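Local coordinates for cellulose 1,4-beta-cellobiosidase (Thermobifida fusca, PDB 4JJJ), which probably hydrolyses cellulose to release cellobiose through this family 48 glycoside hydrolase catalytic domain, one part of a longer protein that probably also binds polysaccharide, at residues His189-Phe195 against Tyr213-Tyr219; Asp128-Leu134 against Tyr262-Phe268. The protein carries 1 engineered substitution. All blocks are in the same frame, centred on the assembly; numbering follows the deposited sequence.

Contact 1 lies in a long connection of the (alpha/alpha)6 hydrolase; contact 2 sets another connection, 128-134, against helix 250-263 and its 3-10 continuation. Their centres are about 23 Å apart and their nearest atoms about 10 Å, without touching. Contact 1 is at the substrate: the side chain of Arg-218 comes within about 4 Å of a bound glucose unit, while that of Tyr-265 in contact 2 stays about 11 Å from one. One sheet bridges the gap, with strands 192-193 and 216-220 of contact 1 and also 314-317, whose Arg-316 hydrogen-bonds Tyr-265 OH. Strand 216-220 runs on towards Asn-224, the engineered replacement of a residue predicted to be catalytic, and helix 223-242 meets Leu-263 and Ala-266.

Contact 1 of 2, residues His189-Phe195 against Tyr213-Tyr219; sequences HPSCDDF and YAKQWRY. With CA (calcium ion), chain H.
One guanidinium nitrogen serves two successive carbonyls here: Arg-218 NH1 donates to Pro-190 O at 2.9 Å and, weakly, to Ser-191 O, also at 2.9 Å. The chain bends at Ser-191 (phi/psi -62/-35), between strand 189-190 and strand 192-193, which belong to different antiparallel sheets. Past the bend, Cys-192 and Trp-217 form an antiparallel non-hydrogen-bonded pair with CA atoms 4.1 Å apart, and Asp-193 and Gln-216 a hydrogen-bonded pair, CA to CA 5.6 Å. In the latter, Asp-193 N gives to Gln-216 O at 2.8 Å and Gln-216 N to Asp-193 O at 3.1 Å; Arg-218 N adds a bond to Ser-191 O at 3.0 Å. With chi1 p and chi2 near -97°, Arg-218 folds back over the bend, where water 1 ties its NH2 to Pro-190 O and Asp-193 OD2; that carboxylate oxygen also accepts from Tyr-203 N.

At the far end, Asp-193 OD1 takes Phe-195 N at 2.9 Å in an Asx turn. Phe-195, at positive phi (71°), lays its ring under the extended Lys-215 chain, CG 3.8 Å from the ring centroid, a CH-pi contact. Lys-215 NZ reaches Asp-194 OD2 through water 3. Asp-194 OD2 also binds calcium at 2.4 Å, beside four waters and the carbonyl of Cys-161, the disulfide partner of Cys-192; Asp-194 OD1 is hydrogen-bonded to Thr-196 OG1. Edge strand 192-193 thus pairs antiparallel with the inner strand 216-220 of a four-stranded sheet, flanked by a disulfide-linked calcium site and holding Arg-218 in the glycan pocket of this family 48 cellulase.

Contact 2 of 2, residues Asp128-Leu134 against Tyr262-Phe268; sequences DPLAQEL and YLRYAMF
Leu-130 and Leu-134, one helical turn apart and both m,t rotamers, fill the middle. Leu-130 CD1 lies 3.8 Å from the centroid of the Tyr-265 ring and Leu-134 CD2 4.1 Å from that of Tyr-262, each a CH-pi contact over a face. Leu-130 CD1 also meets Phe-268 CE1 at 3.8 Å, and Pro-129 CG packs on Phe-268 CE2 at 3.5 Å. The CA atoms of Leu-130 and Tyr-265, like those of Leu-134 and Tyr-262, stand 7.4 Å apart. Helix 131-138 starts in the first segment; the second passes from helix into a 3-10 segment, 264-267.

Towards the start of helix 131-138, Asp-128 (chi1 t) accepts Leu-130 N at 2.7 Å on OD1, an Asx turn that, with a second bond from Ala-131 N at 3.1 Å, makes an Asx motif, while its OD2 takes Tyr-265 OH at 2.7 Å. At another edge, Glu-133 OE1 forms a salt bridge with Arg-264 NH2 at 2.9 Å and accepts from Arg-264 NH1 at 3.1 Å; Asp-351 and Asp-261 also pair with Arg-264. Thus a short helix from a long connection packs on the 3-10 continuation of helix 250-263 in an (alpha/alpha)6 fold.

Contact 1 of 2, residues His189-Phe195 against Tyr213-Tyr219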
loop_
_atom_site.group_PDB
_atom_site.type_symbol
_atom_site.label_atom_id
_atom_site.label_comp_id
_atom_site.label_asym_id
_atom_site.label_seq_id
_atom_site.Cartn_x
_atom_site.Cartn_y
_atom_site.Cartn_z
ATOM N N HIS A 189 17.208 -5.678 -0.259
ATOM C CA HIS A 189 17.835 -6.451 0.810
ATOM C C HIS A 189 16.897 -7.459 1.448
ATOM O O HIS A 189 15.650 -7.390 1.349
ATOM C CB HIS A 189 18.410 -5.485 1.843
ATOM C CG HIS A 189 17.398 -4.588 2.469
ATOM N ND1 HIS A 189 16.974 -3.396 1.917
ATOM C CD2 HIS A 189 16.656 -4.772 3.560
ATOM C CE1 HIS A 189 16.042 -2.858 2.684
ATOM N NE2 HIS A 189 15.845 -3.653 3.704
ATOM N N PRO A 190 17.484 -8.469 2.118
ATOM C CA PRO A 190 16.641 -9.509 2.731
ATOM C C PRO A 190 16.018 -8.971 4.055
ATOM O O PRO A 190 16.693 -8.278 4.885
ATOM C CB PRO A 190 17.640 -10.596 3.117
ATOM C CG PRO A 190 18.925 -9.871 3.289
ATOM C CD PRO A 190 18.939 -8.755 2.298
ATOM N N SER A 191 14.751 -9.295 4.275
ATOM C CA SER A 191 14.128 -9.001 5.558
ATOM C C SER A 191 14.812 -9.732 6.762
ATOM O O SER A 191 14.846 -9.247 7.887
ATOM C CB SER A 191 12.659 -9.401 5.524
ATOM O OG SER A 191 12.050 -8.631 4.493
ATOM N N CYS A 192 15.279 -10.941 6.500
ATOM C CA CYS A 192 16.019 -11.730 7.475
ATOM C C CYS A 192 17.451 -11.715 7.057
ATOM O O CYS A 192 17.768 -12.373 6.050
ATOM C CB CYS A 192 15.463 -13.115 7.488
ATOM S SG CYS A 192 16.212 -14.164 8.806
ATOM N N ASP A 193 18.289 -10.949 7.743
ATOM C CA ASP A 193 19.686 -10.684 7.338
ATOM C C ASP A 193 20.622 -11.423 8.344
ATOM O O ASP A 193 20.744 -11.020 9.468
ATOM C CB ASP A 193 19.965 -9.163 7.371
ATOM C CG ASP A 193 21.231 -8.789 6.560
ATOM O OD1 ASP A 193 22.111 -9.726 6.467
ATOM O OD2 ASP A 193 21.271 -7.680 6.077
ATOM N N ASP A 194 21.247 -12.510 7.847
ATOM C CA ASP A 194 22.210 -13.326 8.583
ATOM C C ASP A 194 23.600 -13.052 8.061
ATOM O O ASP A 194 24.544 -13.811 8.336
ATOM C CB ASP A 194 21.877 -14.804 8.517
ATOM C CG ASP A 194 22.210 -15.420 7.171
ATOM O OD1 ASP A 194 22.291 -14.654 6.180
ATOM O OD2 ASP A 194 22.436 -16.641 7.146
ATOM N N PHE A 195 23.752 -11.974 7.323
ATOM C CA PHE A 195 24.972 -11.522 6.806
ATOM C C PHE A 195 25.545 -12.389 5.684
ATOM O O PHE A 195 26.703 -12.165 5.319
ATOM C CB PHE A 195 26.081 -11.265 7.862
ATOM C CG PHE A 195 25.698 -10.431 9.027
ATOM C CD1 PHE A 195 24.568 -9.616 9.057
ATOM C CD2 PHE A 195 26.509 -10.425 10.155
ATOM C CE1 PHE A 195 24.239 -8.861 10.166
ATOM C CE2 PHE A 195 26.160 -9.653 11.253
ATOM C CZ PHE A 195 25.078 -8.810 11.234
ATOM N N TYR A 213 26.576 -4.710 15.265
ATOM C CA TYR A 213 25.502 -5.220 14.355
ATOM C C TYR A 213 25.212 -6.673 14.628
ATOM O O TYR A 213 26.090 -7.545 14.769
ATOM C CB TYR A 213 25.820 -5.014 12.841
ATOM C CG TYR A 213 25.877 -3.568 12.511
ATOM C CD1 TYR A 213 24.700 -2.839 12.265
ATOM C CD2 TYR A 213 27.030 -2.878 12.484
ATOM C CE1 TYR A 213 24.725 -1.478 11.998
ATOM C CE2 TYR A 213 27.095 -1.499 12.245
ATOM C CZ TYR A 213 25.913 -0.790 11.954
ATOM O OH TYR A 213 25.936 0.534 11.674
ATOM N N ALA A 214 23.936 -7.006 14.734
ATOM C CA ALA A 214 23.582 -8.349 14.992
ATOM C C ALA A 214 22.697 -8.887 13.854
ATOM O O ALA A 214 21.913 -8.114 13.300
ATOM C CB ALA A 214 22.816 -8.442 16.333
ATOM N N LYS A 215 22.797 -10.173 13.603
ATOM C CA LYS A 215 21.875 -10.837 12.632
ATOM C C LYS A 215 20.454 -10.649 13.151
ATOM O O LYS A 215 20.222 -10.762 14.375
ATOM C CB LYS A 215 22.223 -12.304 12.541
ATOM C CG LYS A 215 23.628 -12.512 11.994
ATOM C CD LYS A 215 23.970 -13.951 11.929
ATOM C CE LYS A 215 25.391 -14.178 11.374
ATOM N NZ LYS A 215 25.640 -15.641 11.237
ATOM N N GLN A 216 19.493 -10.364 12.248
ATOM C CA GLN A 216 18.134 -9.933 12.707
ATOM C C GLN A 216 17.169 -10.000 11.532
ATOM O O GLN A 216 17.560 -10.155 10.341
ATOM C CB GLN A 216 18.243 -8.481 13.159
ATOM C CG GLN A 216 18.649 -7.513 12.057
ATOM C CD GLN A 216 18.841 -6.137 12.619
ATOM O OE1 GLN A 216 17.989 -5.239 12.466
ATOM N NE2 GLN A 216 19.941 -5.929 13.305
ATOM N N TRP A 217 15.906 -9.962 11.912
ATOM C CA TRP A 217 14.791 -9.941 10.949
ATOM C C TRP A 217 14.010 -8.679 11.244
ATOM O O TRP A 217 13.948 -8.169 12.360
ATOM C CB TRP A 217 13.920 -11.190 11.201
ATOM C CG TRP A 217 13.480 -11.469 12.612
ATOM C CD1 TRP A 217 14.128 -12.124 13.563
ATOM C CD2 TRP A 217 12.303 -10.929 13.221
ATOM N NE1 TRP A 217 13.449 -12.097 14.752
ATOM C CE2 TRP A 217 12.291 -11.363 14.568
ATOM C CE3 TRP A 217 11.249 -10.145 12.735
ATOM C CZ2 TRP A 217 11.240 -11.016 15.459
ATOM C CZ3 TRP A 217 10.215 -9.795 13.611
ATOM C CH2 TRP A 217 10.218 -10.209 14.944
ATOM N N ARG A 218 13.279 -8.202 10.209
ATOM C CA ARG A 218 12.326 -7.155 10.368
ATOM C C ARG A 218 11.339 -7.197 9.172
ATOM O O ARG A 218 11.758 -7.582 8.080
ATOM C CB ARG A 218 12.951 -5.777 10.437
ATOM C CG ARG A 218 13.909 -5.394 9.313
ATOM C CD ARG A 218 15.361 -5.647 9.760
ATOM N NE ARG A 218 16.287 -5.043 8.765
ATOM C CZ ARG A 218 16.815 -5.658 7.724
ATOM N NH1 ARG A 218 16.547 -6.943 7.483
ATOM N NH2 ARG A 218 17.564 -4.965 6.935
ATOM N N TYR A 219 10.106 -6.772 9.423
ATOM C CA TYR A 219 9.039 -6.822 8.413
ATOM C C TYR A 219 8.330 -5.479 8.481
ATOM O O TYR A 219 8.347 -4.816 9.478
ATOM C CB TYR A 219 8.041 -7.989 8.669
ATOM C CG TYR A 219 8.792 -9.296 8.612
ATOM C CD1 TYR A 219 9.279 -9.811 7.396
ATOM C CD2 TYR A 219 9.195 -9.947 9.780
ATOM C CE1 TYR A 219 10.052 -10.989 7.368
ATOM C CE2 TYR A 219 9.924 -11.116 9.747
ATOM C CZ TYR A 219 10.422 -11.602 8.527
ATOM O OH TYR A 219 11.284 -12.728 8.402
HETATM CA CA CA H . 21.095 -18.441 6.293
HETATM O O HOH W 1 18.958 -6.677 5.135
HETATM O O HOH W 2 12.149 -6.064 5.909
HETATM O O HOH W 3 24.211 -17.277 9.232
HETATM O O HOH W 4 18.958 -19.567 6.093
HETATM O O HOH W 5 20.511 -18.343 8.633
HETATM O O HOH W 6 22.170 -18.438 4.492
HETATM O O HOH W 7 21.911 -20.469 6.764
#

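Contact 2 of 2, residues Asp128-Leu134 against Tyr262-Phe268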
loop_
_atom_site.group_PDB
_atom_site.type_symbol
_atom_site.label_atom_id
_atom_site.label_comp_id
_atom_site.label_asym_id
_atom_site.label_seq_id
_atom_site.Cartn_x
_atom_site.Cartn_y
_atom_site.Cartn_z
ATOM N N ASP A 128 3.985 1.022 24.148
ATOM C CA ASP A 128 3.055 0.370 23.242
ATOM C C ASP A 128 1.909 -0.244 23.982
ATOM O O ASP A 128 2.142 -1.209 24.738
ATOM C CB ASP A 128 3.875 -0.774 22.535
ATOM C CG ASP A 128 3.034 -1.766 21.708
ATOM O OD1 ASP A 128 1.803 -1.760 21.671
ATOM O OD2 ASP A 128 3.716 -2.707 21.139
ATOM N N PRO A 129 0.657 0.221 23.724
ATOM C CA PRO A 129 -0.516 -0.206 24.493
ATOM C C PRO A 129 -1.267 -1.331 23.849
ATOM O O PRO A 129 -2.295 -1.725 24.362
ATOM C CB PRO A 129 -1.395 1.049 24.521
ATOM C CG PRO A 129 -1.133 1.639 23.182
ATOM C CD PRO A 129 0.336 1.389 22.861
ATOM N N LEU A 130 -0.717 -1.877 22.752
ATOM C CA LEU A 130 -1.371 -2.948 22.058
ATOM C C LEU A 130 -0.781 -4.327 22.340
ATOM O O LEU A 130 -1.502 -5.313 22.347
ATOM C CB LEU A 130 -1.269 -2.806 20.523
ATOM C CG LEU A 130 -1.917 -1.522 19.964
ATOM C CD1 LEU A 130 -1.623 -1.543 18.479
ATOM C CD2 LEU A 130 -3.386 -1.337 20.343
ATOM N N ALA A 131 0.532 -4.414 22.542
ATOM C CA ALA A 131 1.204 -5.713 22.467
ATOM C C ALA A 131 0.685 -6.776 23.482
ATOM O O ALA A 131 0.442 -7.923 23.155
ATOM C CB ALA A 131 2.683 -5.496 22.668
ATOM N N GLN A 132 0.591 -6.344 24.728
ATOM C CA GLN A 132 0.233 -7.249 25.803
ATOM C C GLN A 132 -1.206 -7.712 25.580
ATOM O O GLN A 132 -1.497 -8.886 25.733
ATOM C CB GLN A 132 0.440 -6.560 27.172
ATOM C CG GLN A 132 -0.445 -7.086 28.323
ATOM C CD GLN A 132 -0.051 -6.415 29.641
ATOM O OE1 GLN A 132 0.769 -5.475 29.648
ATOM N NE2 GLN A 132 -0.582 -6.917 30.764
ATOM N N GLU A 133 -2.075 -6.788 25.125
ATOM C CA GLU A 133 -3.457 -7.135 24.845
ATOM C C GLU A 133 -3.613 -8.115 23.683
ATOM O O GLU A 133 -4.439 -9.065 23.686
ATOM C CB GLU A 133 -4.281 -5.867 24.522
ATOM C CG GLU A 133 -5.614 -6.161 23.904
ATOM C CD GLU A 133 -6.371 -4.857 23.631
ATOM O OE1 GLU A 133 -5.826 -4.153 22.824
ATOM O OE2 GLU A 133 -7.466 -4.601 24.217
ATOM N N LEU A 134 -2.844 -7.878 22.619
ATOM C CA LEU A 134 -2.822 -8.851 21.482
ATOM C C LEU A 134 -2.325 -10.242 21.928
ATOM O O LEU A 134 -2.873 -11.222 21.480
ATOM C CB LEU A 134 -2.004 -8.289 20.302
ATOM C CG LEU A 134 -2.685 -7.041 19.672
ATOM C CD1 LEU A 134 -1.681 -6.273 18.837
ATOM C CD2 LEU A 134 -3.881 -7.369 18.854
ATOM N N TYR A 262 -4.457 -6.506 14.755
ATOM C CA TYR A 262 -3.043 -6.125 14.638
ATOM C C TYR A 262 -2.824 -4.864 13.846
ATOM O O TYR A 262 -1.876 -4.136 14.063
ATOM C CB TYR A 262 -2.241 -7.250 14.023
ATOM C CG TYR A 262 -2.029 -8.400 15.059
ATOM C CD1 TYR A 262 -0.921 -8.407 15.889
ATOM C CD2 TYR A 262 -2.893 -9.467 15.118
ATOM C CE1 TYR A 262 -0.780 -9.380 16.823
ATOM C CE2 TYR A 262 -2.776 -10.454 16.108
ATOM C CZ TYR A 262 -1.664 -10.409 16.925
ATOM O OH TYR A 262 -1.497 -11.422 17.902
ATOM N N LEU A 263 -3.725 -4.608 12.911
ATOM C CA LEU A 263 -3.630 -3.398 12.023
ATOM C C LEU A 263 -3.746 -2.136 12.830
ATOM O O LEU A 263 -3.367 -1.022 12.381
ATOM C CB LEU A 263 -4.727 -3.446 10.970
ATOM C CG LEU A 263 -4.760 -2.379 9.874
ATOM C CD1 LEU A 263 -3.400 -2.327 9.244
ATOM C CD2 LEU A 263 -5.899 -2.765 8.875
ATOM N N ARG A 264 -4.283 -2.266 14.051
ATOM C CA ARG A 264 -4.207 -1.069 14.925
ATOM C C ARG A 264 -2.815 -0.483 15.125
ATOM O O ARG A 264 -2.702 0.665 15.454
ATOM C CB ARG A 264 -4.860 -1.310 16.310
ATOM C CG ARG A 264 -6.349 -1.709 16.238
ATOM C CD ARG A 264 -7.004 -1.923 17.590
ATOM N NE ARG A 264 -6.416 -3.059 18.222
ATOM C CZ ARG A 264 -6.367 -3.293 19.563
ATOM N NH1 ARG A 264 -6.709 -2.371 20.441
ATOM N NH2 ARG A 264 -5.875 -4.443 19.966
ATOM N N TYR A 265 -1.778 -1.252 14.986
ATOM C CA TYR A 265 -0.397 -0.690 15.064
ATOM C C TYR A 265 -0.231 0.477 14.094
ATOM O O TYR A 265 0.506 1.439 14.394
ATOM C CB TYR A 265 0.675 -1.768 14.756
ATOM C CG TYR A 265 1.121 -2.433 15.992
ATOM C CD1 TYR A 265 1.954 -1.783 16.900
ATOM C CD2 TYR A 265 0.715 -3.714 16.248
ATOM C CE1 TYR A 265 2.387 -2.409 18.067
ATOM C CE2 TYR A 265 1.088 -4.358 17.420
ATOM C CZ TYR A 265 1.965 -3.735 18.321
ATOM O OH TYR A 265 2.338 -4.312 19.542
ATOM N N ALA A 266 -0.931 0.493 12.928
ATOM C CA ALA A 266 -0.858 1.598 11.992
ATOM C C ALA A 266 -1.448 2.921 12.544
ATOM O O ALA A 266 -1.207 3.951 11.951
ATOM C CB ALA A 266 -1.551 1.203 10.682
ATOM N N MET A 267 -2.211 2.823 13.644
ATOM C CA MET A 267 -2.906 3.948 14.235
ATOM C C MET A 267 -2.068 4.774 15.181
ATOM O O MET A 267 -2.558 5.788 15.729
ATOM C CB MET A 267 -4.134 3.445 14.945
ATOM C CG MET A 267 -5.212 2.874 14.055
ATOM S SD MET A 267 -6.635 2.448 15.068
ATOM C CE MET A 267 -7.626 1.516 13.948
ATOM N N PHE A 268 -0.817 4.321 15.388
ATOM C CA PHE A 268 0.076 4.911 16.422
ATOM C C PHE A 268 1.223 5.680 15.824
ATOM O O PHE A 268 1.793 5.262 14.815
ATOM C CB PHE A 268 0.538 3.860 17.411
ATOM C CG PHE A 268 -0.541 3.422 18.278
ATOM C CD1 PHE A 268 -1.459 2.493 17.797
ATOM C CD2 PHE A 268 -0.749 3.961 19.539
ATOM C CE1 PHE A 268 -2.542 2.103 18.563
ATOM C CE2 PHE A 268 -1.820 3.561 20.311
ATOM C CZ PHE A 268 -2.734 2.628 19.839
#